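Local structure of beta-galactosidase (Bacillus circulans subsp. alkalophilus, 3TTY) at residues Ile9-Asp14 with Asp340-Phe345; Lys71-Leu76 with His139-Met144; Gly300-Leu305 with Asp392-Ala397. The protein hydrolyses the terminal beta-D-galactosyl residues of beta-galactosides, with a TIM barrel that binds galactose in its pocket. One frame throughout, in Å; residues are numbered along the deposited sequence.

Contact 1 of 3, residues Ile9-Asp14 with Asp340-Phe345. With GLA (alpha-D-galactopyranose), chain H.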
loop_
_atom_site.group_PDB
_atom_site.type_symbol
_atom_site.label_atom_id
_atom_site.label_comp_id
_atom_site.label_asym_id
_atom_site.label_seq_id
_atom_site.Cartn_x
_atom_site.Cartn_y
_atom_site.Cartn_z
ATOM N N ILE A 9 -20.511 -23.379 -34.084
ATOM C CA ILE A 9 -19.904 -22.644 -32.986
ATOM C C ILE A 9 -20.540 -23.152 -31.699
ATOM O O ILE A 9 -21.706 -22.873 -31.432
ATOM C CB ILE A 9 -20.143 -21.139 -33.151
ATOM C CG1 ILE A 9 -19.441 -20.650 -34.426
ATOM C CG2 ILE A 9 -19.651 -20.382 -31.926
ATOM C CD1 ILE A 9 -19.843 -19.285 -34.872
ATOM N N TRP A 10 -19.789 -23.931 -30.926
ATOM C CA TRP A 10 -20.311 -24.476 -29.670
ATOM C C TRP A 10 -20.898 -23.380 -28.774
ATOM O O TRP A 10 -20.414 -22.246 -28.745
ATOM C CB TRP A 10 -19.218 -25.229 -28.898
ATOM C CG TRP A 10 -18.498 -26.268 -29.712
ATOM C CD1 TRP A 10 -18.727 -26.598 -31.013
ATOM C CD2 TRP A 10 -17.427 -27.103 -29.271
ATOM N NE1 TRP A 10 -17.867 -27.586 -31.412
ATOM C CE2 TRP A 10 -17.060 -27.917 -30.360
ATOM C CE3 TRP A 10 -16.749 -27.246 -28.059
ATOM C CZ2 TRP A 10 -16.041 -28.864 -30.274
ATOM C CZ3 TRP A 10 -15.737 -28.180 -27.976
ATOM C CH2 TRP A 10 -15.393 -28.980 -29.078
ATOM N N TYR A 11 -21.934 -23.732 -28.025
ATOM C CA TYR A 11 -22.598 -22.766 -27.164
ATOM C C TYR A 11 -23.008 -23.414 -25.845
ATOM O O TYR A 11 -23.799 -24.361 -25.827
ATOM C CB TYR A 11 -23.819 -22.186 -27.879
ATOM C CG TYR A 11 -24.345 -20.935 -27.239
ATOM C CD1 TYR A 11 -23.520 -19.826 -27.060
ATOM C CD2 TYR A 11 -25.669 -20.856 -26.816
ATOM C CE1 TYR A 11 -23.999 -18.677 -26.475
ATOM C CE2 TYR A 11 -26.157 -19.719 -26.232
ATOM C CZ TYR A 11 -25.329 -18.625 -26.062
ATOM O OH TYR A 11 -25.831 -17.483 -25.477
ATOM N N GLY A 12 -22.472 -22.904 -24.742
ATOM C CA GLY A 12 -22.662 -23.533 -23.444
ATOM C C GLY A 12 -21.597 -23.043 -22.481
ATOM O O GLY A 12 -21.247 -21.865 -22.505
ATOM N N GLY A 13 -21.076 -23.931 -21.635
ATOM C CA GLY A 13 -19.991 -23.547 -20.737
ATOM C C GLY A 13 -19.915 -24.350 -19.456
ATOM O O GLY A 13 -20.459 -25.458 -19.367
ATOM N N ASP A 14 -19.231 -23.789 -18.462
ATOM C CA ASP A 14 -19.061 -24.449 -17.173
ATOM C C ASP A 14 -20.417 -24.770 -16.556
ATOM O O ASP A 14 -21.298 -23.915 -16.482
ATOM C CB ASP A 14 -18.225 -23.587 -16.224
ATOM C CG ASP A 14 -16.713 -23.763 -16.424
ATOM O OD1 ASP A 14 -16.239 -23.740 -17.580
ATOM O OD2 ASP A 14 -15.988 -23.916 -15.408
ATOM N N ASP A 340 -13.976 -20.333 -32.361
ATOM C CA ASP A 340 -14.928 -21.243 -32.993
ATOM C C ASP A 340 -15.867 -21.864 -31.966
ATOM O O ASP A 340 -16.554 -22.848 -32.240
ATOM C CB ASP A 340 -14.207 -22.333 -33.795
ATOM C CG ASP A 340 -13.870 -21.891 -35.212
ATOM O OD1 ASP A 340 -14.136 -20.716 -35.538
ATOM O OD2 ASP A 340 -13.333 -22.716 -35.991
ATOM N N THR A 341 -15.867 -21.291 -30.771
ATOM C CA THR A 341 -16.860 -21.615 -29.764
ATOM C C THR A 341 -17.182 -20.332 -29.017
ATOM O O THR A 341 -16.353 -19.416 -28.959
ATOM C CB THR A 341 -16.342 -22.652 -28.737
ATOM O OG1 THR A 341 -15.372 -22.035 -27.891
ATOM C CG2 THR A 341 -15.718 -23.843 -29.416
ATOM N N VAL A 342 -18.385 -20.241 -28.467
ATOM C CA VAL A 342 -18.635 -19.253 -27.421
ATOM C C VAL A 342 -19.253 -19.913 -26.191
ATOM O O VAL A 342 -20.378 -20.417 -26.217
ATOM C CB VAL A 342 -19.409 -17.976 -27.900
ATOM C CG1 VAL A 342 -19.477 -17.893 -29.413
ATOM C CG2 VAL A 342 -20.762 -17.884 -27.267
ATOM N N MET A 343 -18.480 -19.926 -25.113
ATOM C CA MET A 343 -18.869 -20.632 -23.909
ATOM C C MET A 343 -18.714 -19.736 -22.684
ATOM O O MET A 343 -17.908 -18.797 -22.683
ATOM C CB MET A 343 -18.068 -21.919 -23.798
ATOM C CG MET A 343 -18.317 -22.826 -24.984
ATOM S SD MET A 343 -17.093 -24.110 -25.291
ATOM C CE MET A 343 -17.120 -25.063 -23.766
ATOM N N PHE A 344 -19.512 -20.019 -21.659
ATOM C CA PHE A 344 -19.635 -19.154 -20.491
ATOM C C PHE A 344 -19.060 -19.794 -19.241
ATOM O O PHE A 344 -19.028 -21.026 -19.111
ATOM C CB PHE A 344 -21.128 -18.902 -20.162
ATOM C CG PHE A 344 -21.890 -18.155 -21.224
ATOM C CD1 PHE A 344 -21.656 -16.800 -21.445
ATOM C CD2 PHE A 344 -22.869 -18.801 -21.974
ATOM C CE1 PHE A 344 -22.357 -16.100 -22.414
ATOM C CE2 PHE A 344 -23.584 -18.112 -22.954
ATOM C CZ PHE A 344 -23.327 -16.756 -23.174
ATOM N N PHE A 345 -18.650 -18.949 -18.299
ATOM C CA PHE A 345 -18.796 -19.315 -16.898
ATOM C C PHE A 345 -19.953 -18.471 -16.355
ATOM O O PHE A 345 -19.937 -17.251 -16.521
ATOM C CB PHE A 345 -17.531 -19.041 -16.079
ATOM C CG PHE A 345 -17.627 -19.531 -14.655
ATOM C CD1 PHE A 345 -17.198 -20.810 -14.313
ATOM C CD2 PHE A 345 -18.181 -18.732 -13.668
ATOM C CE1 PHE A 345 -17.303 -21.281 -13.007
ATOM C CE2 PHE A 345 -18.292 -19.191 -12.353
ATOM C CZ PHE A 345 -17.851 -20.468 -12.025
HETATM C C1 GLA H . -11.901 -18.044 -14.368
HETATM C C2 GLA H . -12.097 -19.509 -13.904
HETATM C C3 GLA H . -13.575 -19.876 -13.683
HETATM C C4 GLA H . -14.204 -18.777 -12.839
HETATM C C5 GLA H . -13.966 -17.420 -13.507
HETATM C C6 GLA H . -14.675 -16.341 -12.678
HETATM O O1 GLA H . -12.324 -17.757 -15.713
HETATM O O2 GLA H . -11.537 -20.405 -14.850
HETATM O O3 GLA H . -13.720 -21.126 -12.987
HETATM O O4 GLA H . -13.542 -18.810 -11.581
HETATM O O5 GLA H . -12.563 -17.134 -13.502
HETATM O O6 GLA H . -14.812 -15.139 -13.449
#
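The first and last strands of a TIM barrel meet in Y11 and V342, W10 and T341, and their parallel pairing closes the eight-stranded sheet. V342 N donates to W10 O at 2.9 Å, F344 N to G12 O at 2.7 Å, and D14 N to F344 O at 2.8 Å. The axes of 10-14 and 341-344 differ by 31°. A CB on G13 would run into F344 O and the preceding carbonyl, so glycine suits the place. On the face bearing W10, T341 and M343, the T341 methyl CG2 lies over one face of the indole, towards its rim, while M343 SD meets the ring edge at W10 CE3. W10 NE1 and T341 OG1 are bonded outside the pair, to F6 O and L305 O. On the other face Y11 has CG anti to the backbone N (chi1 -164°). V342 CG2 lies in plane at the ring edge, 3.4 Å from Y11 CD1, and Y11 OH lies in the plane of the F344 ring, 3.4 Å from F344 CE2. That OH is hydrogen-bonded to C376 O of helix 371-386, so tyrosine suits a place apolar along its ring and polar at its tip. An alanine here would probably leave C376 O without this partner and open a gap beside V342 and F344. Next along the chain, F345 offers a ring face to galactose, with C4 over its centre, while D14 OD2 lies at the ring edge, 3.5 Å from F345 CD1. Backbone bonds thus close the barrel, and an aromatic face supplies an apolar wall for the sugar.

Contact 2 of 3, residues Lys71-Leu76 with His139-Met144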
loop_
_atom_site.group_PDB
_atom_site.type_symbol
_atom_site.label_atom_id
_atom_site.label_comp_id
_atom_site.label_asym_id
_atom_site.label_seq_id
_atom_site.Cartn_x
_atom_site.Cartn_y
_atom_site.Cartn_z
ATOM N N LYS A 71 -28.641 -37.631 -23.137
ATOM C CA LYS A 71 -30.052 -37.743 -23.494
ATOM C C LYS A 71 -30.543 -36.513 -24.265
ATOM O O LYS A 71 -31.353 -36.632 -25.186
ATOM C CB LYS A 71 -30.893 -37.985 -22.241
ATOM C CG LYS A 71 -32.182 -38.737 -22.483
ATOM C CD LYS A 71 -32.686 -39.420 -21.205
ATOM C CE LYS A 71 -33.018 -38.412 -20.099
ATOM N NZ LYS A 71 -33.402 -39.068 -18.796
ATOM N N GLU A 72 -30.039 -35.335 -23.903
ATOM C CA GLU A 72 -30.367 -34.101 -24.622
ATOM C C GLU A 72 -29.435 -33.867 -25.800
ATOM O O GLU A 72 -29.496 -32.823 -26.438
ATOM C CB GLU A 72 -30.270 -32.892 -23.691
ATOM C CG GLU A 72 -31.170 -32.976 -22.494
ATOM C CD GLU A 72 -32.589 -33.253 -22.902
ATOM O OE1 GLU A 72 -33.058 -32.620 -23.865
ATOM O OE2 GLU A 72 -33.226 -34.121 -22.284
ATOM N N ASN A 73 -28.558 -34.828 -26.075
ATOM C CA ASN A 73 -27.554 -34.667 -27.129
ATOM C C ASN A 73 -26.700 -33.403 -26.936
ATOM O O ASN A 73 -26.254 -32.776 -27.899
ATOM C CB ASN A 73 -28.193 -34.714 -28.531
ATOM C CG ASN A 73 -27.151 -34.857 -29.654
ATOM O OD1 ASN A 73 -27.225 -34.169 -30.678
ATOM N ND2 ASN A 73 -26.171 -35.746 -29.456
ATOM N N ILE A 74 -26.480 -33.035 -25.678
ATOM C CA ILE A 74 -25.534 -31.980 -25.348
ATOM C C ILE A 74 -24.137 -32.584 -25.276
ATOM O O ILE A 74 -23.951 -33.665 -24.716
ATOM C CB ILE A 74 -25.889 -31.307 -24.016
ATOM C CG1 ILE A 74 -27.184 -30.509 -24.164
ATOM C CG2 ILE A 74 -24.757 -30.414 -23.540
ATOM C CD1 ILE A 74 -27.724 -29.957 -22.855
ATOM N N TYR A 75 -23.169 -31.894 -25.868
ATOM C CA TYR A 75 -21.794 -32.382 -25.939
ATOM C C TYR A 75 -20.978 -32.004 -24.713
ATOM O O TYR A 75 -21.285 -31.020 -24.034
ATOM C CB TYR A 75 -21.116 -31.863 -27.206
ATOM C CG TYR A 75 -21.686 -32.487 -28.469
ATOM C CD1 TYR A 75 -21.409 -33.813 -28.795
ATOM C CD2 TYR A 75 -22.503 -31.753 -29.330
ATOM C CE1 TYR A 75 -21.929 -34.394 -29.948
ATOM C CE2 TYR A 75 -23.030 -32.321 -30.489
ATOM C CZ TYR A 75 -22.739 -33.641 -30.789
ATOM O OH TYR A 75 -23.253 -34.212 -31.929
ATOM N N LEU A 76 -19.928 -32.780 -24.450
ATOM C CA LEU A 76 -19.179 -32.661 -23.207
ATOM C C LEU A 76 -17.742 -32.184 -23.399
ATOM O O LEU A 76 -16.956 -32.781 -24.146
ATOM C CB LEU A 76 -19.203 -33.984 -22.453
ATOM C CG LEU A 76 -20.635 -34.474 -22.226
ATOM C CD1 LEU A 76 -20.676 -35.931 -21.799
ATOM C CD2 LEU A 76 -21.336 -33.592 -21.225
ATOM N N HIS A 139 -17.091 -43.182 -24.789
ATOM C CA HIS A 139 -18.253 -42.319 -24.752
ATOM C C HIS A 139 -18.206 -41.329 -25.904
ATOM O O HIS A 139 -17.222 -40.611 -26.067
ATOM C CB HIS A 139 -18.406 -41.604 -23.414
ATOM C CG HIS A 139 -19.815 -41.184 -23.134
ATOM N ND1 HIS A 139 -20.461 -40.214 -23.872
ATOM C CD2 HIS A 139 -20.714 -41.625 -22.221
ATOM C CE1 HIS A 139 -21.692 -40.066 -23.416
ATOM N NE2 HIS A 139 -21.870 -40.909 -22.414
ATOM N N PRO A 140 -19.277 -41.317 -26.713
ATOM C CA PRO A 140 -19.449 -40.568 -27.963
ATOM C C PRO A 140 -19.602 -39.056 -27.802
ATOM O O PRO A 140 -19.337 -38.334 -28.762
ATOM C CB PRO A 140 -20.752 -41.150 -28.536
ATOM C CG PRO A 140 -21.505 -41.632 -27.331
ATOM C CD PRO A 140 -20.445 -42.168 -26.413
ATOM N N GLN A 141 -20.024 -38.589 -26.629
ATOM C CA GLN A 141 -20.375 -37.180 -26.451
ATOM C C GLN A 141 -19.182 -36.281 -26.127
ATOM O O GLN A 141 -19.235 -35.062 -26.337
ATOM C CB GLN A 141 -21.433 -37.025 -25.358
ATOM C CG GLN A 141 -22.798 -37.519 -25.742
ATOM C CD GLN A 141 -23.311 -36.849 -26.996
ATOM O OE1 GLN A 141 -23.292 -37.440 -28.074
ATOM N NE2 GLN A 141 -23.768 -35.603 -26.865
ATOM N N ILE A 142 -18.112 -36.877 -25.615
ATOM C CA ILE A 142 -16.937 -36.111 -25.207
ATOM C C ILE A 142 -16.174 -35.577 -26.408
ATOM O O ILE A 142 -15.599 -36.336 -27.176
ATOM C CB ILE A 142 -15.991 -36.958 -24.349
ATOM C CG1 ILE A 142 -16.741 -37.523 -23.142
ATOM C CG2 ILE A 142 -14.796 -36.133 -23.918
ATOM C CD1 ILE A 142 -15.899 -38.431 -22.270
ATOM N N VAL A 143 -16.155 -34.257 -26.554
ATOM C CA VAL A 143 -15.591 -33.637 -27.737
ATOM C C VAL A 143 -14.279 -32.930 -27.434
ATOM O O VAL A 143 -13.593 -32.454 -28.347
ATOM C CB VAL A 143 -16.574 -32.604 -28.323
ATOM C CG1 VAL A 143 -17.759 -33.295 -29.012
ATOM C CG2 VAL A 143 -17.064 -31.663 -27.221
ATOM N N MET A 144 -13.939 -32.841 -26.152
ATOM C CA MET A 144 -12.788 -32.051 -25.714
ATOM C C MET A 144 -12.419 -32.396 -24.276
ATOM O O MET A 144 -13.304 -32.580 -23.442
ATOM C CB MET A 144 -13.111 -30.560 -25.838
ATOM C CG MET A 144 -11.982 -29.610 -25.460
ATOM S SD MET A 144 -10.553 -29.612 -26.587
ATOM C CE MET A 144 -11.321 -29.244 -28.159
#
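Q141 has CG anti to its carbonyl carbon, and chi2 (-56°) then bends the chain at CD; the amide beyond it meets I74 and Y75. In Y75, CG is likewise anti to the carbonyl carbon (chi1 -69°), and the ring lies beside that amide. The ring and amide planes are 20° apart, and Y75 CD1 lies 3.5 Å from Q141 NE2. NE2 donates to I74 O at 2.9 Å, approaching from above the carbonyl plane, with the acceptor nearly in the amide's own plane. Glutamine suits the place because it is long enough to reach a backbone carbonyl just before the strand pairing begins. The other end of Q141 is held too: its N donates to H139 ND1 at 3.2 Å, in the plane of the imidazole, and its carbonyl O accepts from L76 N at 3.0 Å while touching the edge of the Y75 ring. L76 lays CD1 3.8 Å from Q141 CB, an apolar contact fitting the leucine's buried setting. L76 O accepts from V143 N at 2.9 Å, and V143 CG1 packs 3.7 Å from Y75 CD1. Before the strand, N73, with positive phi, follows helix 60-71 in a Schellman motif. Helix end, short turn and the start of a parallel strand pair, with L76 bridged to I142, are characteristic of the TIM barrel, here between its third and fourth strands.

Contact 3 of 3, residues Gly300-Leu305 with Asp392-Ala397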
loop_
_atom_site.group_PDB
_atom_site.type_symbol
_atom_site.label_atom_id
_atom_site.label_comp_id
_atom_site.label_asym_id
_atom_site.label_seq_id
_atom_site.Cartn_x
_atom_site.Cartn_y
_atom_site.Cartn_z
ATOM N N GLY A 300 -2.371 -18.770 -36.054
ATOM C CA GLY A 300 -3.585 -18.547 -36.815
ATOM C C GLY A 300 -4.708 -19.537 -36.570
ATOM O O GLY A 300 -5.851 -19.272 -36.946
ATOM N N GLN A 301 -4.399 -20.678 -35.958
ATOM C CA GLN A 301 -5.426 -21.683 -35.708
ATOM C C GLN A 301 -6.546 -21.115 -34.840
ATOM O O GLN A 301 -6.296 -20.429 -33.845
ATOM C CB GLN A 301 -4.838 -22.938 -35.064
ATOM C CG GLN A 301 -5.854 -24.035 -34.831
ATOM C CD GLN A 301 -5.250 -25.247 -34.151
ATOM O OE1 GLN A 301 -4.076 -25.561 -34.356
ATOM N NE2 GLN A 301 -6.049 -25.933 -33.323
ATOM N N PRO A 302 -7.797 -21.366 -35.238
ATOM C CA PRO A 302 -8.912 -20.844 -34.442
ATOM C C PRO A 302 -8.868 -21.411 -33.020
ATOM O O PRO A 302 -8.306 -22.485 -32.811
ATOM C CB PRO A 302 -10.148 -21.345 -35.204
ATOM C CG PRO A 302 -9.662 -21.511 -36.619
ATOM C CD PRO A 302 -8.247 -21.994 -36.494
ATOM N N PHE A 303 -9.440 -20.701 -32.054
ATOM C CA PHE A 303 -9.386 -21.156 -30.666
ATOM C C PHE A 303 -10.781 -21.319 -30.054
ATOM O O PHE A 303 -11.784 -20.963 -30.667
ATOM C CB PHE A 303 -8.593 -20.150 -29.840
ATOM C CG PHE A 303 -9.155 -18.767 -29.910
ATOM C CD1 PHE A 303 -10.155 -18.370 -29.039
ATOM C CD2 PHE A 303 -8.716 -17.877 -30.878
ATOM C CE1 PHE A 303 -10.691 -17.100 -29.115
ATOM C CE2 PHE A 303 -9.252 -16.612 -30.968
ATOM C CZ PHE A 303 -10.232 -16.217 -30.079
ATOM N N MET A 304 -10.830 -21.854 -28.839
ATOM C CA MET A 304 -12.058 -21.873 -28.052
ATOM C C MET A 304 -12.113 -20.646 -27.154
ATOM O O MET A 304 -11.126 -20.309 -26.503
ATOM C CB MET A 304 -12.127 -23.122 -27.160
ATOM C CG MET A 304 -12.063 -24.447 -27.892
ATOM S SD MET A 304 -12.078 -25.868 -26.777
ATOM C CE MET A 304 -13.684 -25.702 -25.970
ATOM N N LEU A 305 -13.259 -19.969 -27.137
ATOM C CA LEU A 305 -13.607 -19.086 -26.033
ATOM C C LEU A 305 -14.180 -20.080 -25.035
ATOM O O LEU A 305 -15.281 -20.620 -25.242
ATOM C CB LEU A 305 -14.696 -18.091 -26.446
ATOM C CG LEU A 305 -14.832 -16.681 -25.852
ATOM C CD1 LEU A 305 -16.300 -16.338 -25.520
ATOM C CD2 LEU A 305 -13.927 -16.438 -24.660
ATOM N N ASP A 392 -13.155 -22.817 -38.969
ATOM C CA ASP A 392 -11.866 -22.927 -39.661
ATOM C C ASP A 392 -11.462 -21.695 -40.478
ATOM O O ASP A 392 -10.390 -21.669 -41.067
ATOM C CB ASP A 392 -11.808 -24.186 -40.537
ATOM C CG ASP A 392 -11.801 -25.460 -39.722
ATOM O OD1 ASP A 392 -11.103 -25.489 -38.689
ATOM O OD2 ASP A 392 -12.492 -26.431 -40.112
ATOM N N ALA A 393 -12.308 -20.676 -40.509
ATOM C CA ALA A 393 -11.952 -19.442 -41.207
ATOM C C ALA A 393 -10.713 -18.815 -40.564
ATOM O O ALA A 393 -10.544 -18.877 -39.354
ATOM C CB ALA A 393 -13.109 -18.469 -41.196
ATOM N N ARG A 394 -9.855 -18.200 -41.369
ATOM C CA ARG A 394 -8.577 -17.715 -40.860
ATOM C C ARG A 394 -8.277 -16.267 -41.228
ATOM O O ARG A 394 -8.898 -15.709 -42.128
ATOM C CB ARG A 394 -7.455 -18.652 -41.309
ATOM C CG ARG A 394 -7.631 -20.062 -40.748
ATOM C CD ARG A 394 -6.719 -21.064 -41.422
ATOM N NE ARG A 394 -5.381 -21.064 -40.842
ATOM C CZ ARG A 394 -4.984 -21.881 -39.870
ATOM N NH1 ARG A 394 -5.823 -22.782 -39.356
ATOM N NH2 ARG A 394 -3.740 -21.798 -39.412
ATOM N N SER A 395 -7.341 -15.655 -40.508
ATOM C CA SER A 395 -6.879 -14.309 -40.828
ATOM C C SER A 395 -5.941 -14.330 -42.026
ATOM O O SER A 395 -5.127 -15.245 -42.168
ATOM C CB SER A 395 -6.138 -13.685 -39.639
ATOM O OG SER A 395 -5.428 -12.526 -40.055
ATOM N N GLU A 396 -6.055 -13.315 -42.879
ATOM C CA GLU A 396 -5.108 -13.118 -43.977
ATOM C C GLU A 396 -4.416 -11.767 -43.852
ATOM O O GLU A 396 -4.098 -11.114 -44.844
ATOM C CB GLU A 396 -5.792 -13.312 -45.342
ATOM C CG GLU A 396 -6.007 -14.803 -45.644
ATOM C CD GLU A 396 -6.651 -15.088 -46.987
ATOM O OE1 GLU A 396 -6.934 -14.133 -47.750
ATOM O OE2 GLU A 396 -6.878 -16.287 -47.274
ATOM N N ALA A 397 -4.182 -11.373 -42.603
ATOM C CA ALA A 397 -3.465 -10.151 -42.270
ATOM C C ALA A 397 -2.182 -10.012 -43.069
ATOM O O ALA A 397 -1.507 -11.009 -43.350
ATOM C CB ALA A 397 -3.152 -10.110 -40.781
HETATM O O HOH W 1 -5.656 -17.323 -38.861
#
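The guanidinium of R394 lies against the backbone of G300, with G300 O over the centre of one face, 4.0 Å above the plane. Around the same group, R394 NH2 comes 3.7 Å from Q301 N and R394 NH1 3.8 Å from P302 CD; no direct hydrogen bond forms across the contact, so this is a packing of the flat cation on the chain. A chi3 of 83° bends the R394 chain at NE, and the guanidinium beyond it lies over the backbone of G300-Q301. Glycine suits position 300 because its positive phi would jam a side chain against the preceding carbonyl, and a CB would also approach R394 NH2. P302 crosses R394 at about a right angle, and P302 CG lies 4.0 Å from D392 CA and 3.9 Å from A393 O, a rigid, apolar filler. One water joins the segments, giving a hydrogen to G300 O at 2.7 Å and accepting from S395 N at 2.9 Å. S395 OG takes A397 N in an ST turn at 3.1 Å. P302 also touches D340 and R622, and S395 touches R295 of helix 284-296. The 392-397 loop thus runs between helix 371-386 and strand 399-402, passing the approach to barrel strand 303-307 and beside strand 617-624.

In the fold
Contacts 1 and 2 are both pairings of neighbouring strands in the barrel, and both are buried; contact 3 is partly buried and joins the approach to a barrel strand to a connecting loop. Their chemistry follows their place: direct backbone bonds in contacts 1 and 2, a bridging water and a guanidinium face resting on a backbone carbonyl in contact 3. Contact 1 alone reaches the galactose. The three meet inside the barrel, where W10 packs on V143 and M144, and M144 CE lies 3.7 Å from M304 SD. Strands 339-344 of contact 1 and 303-307 of contact 3 are neighbours; D340 probably bonds through N to F303 O and through OD2 to D392 N, while its OD1 is in a salt bridge with R622.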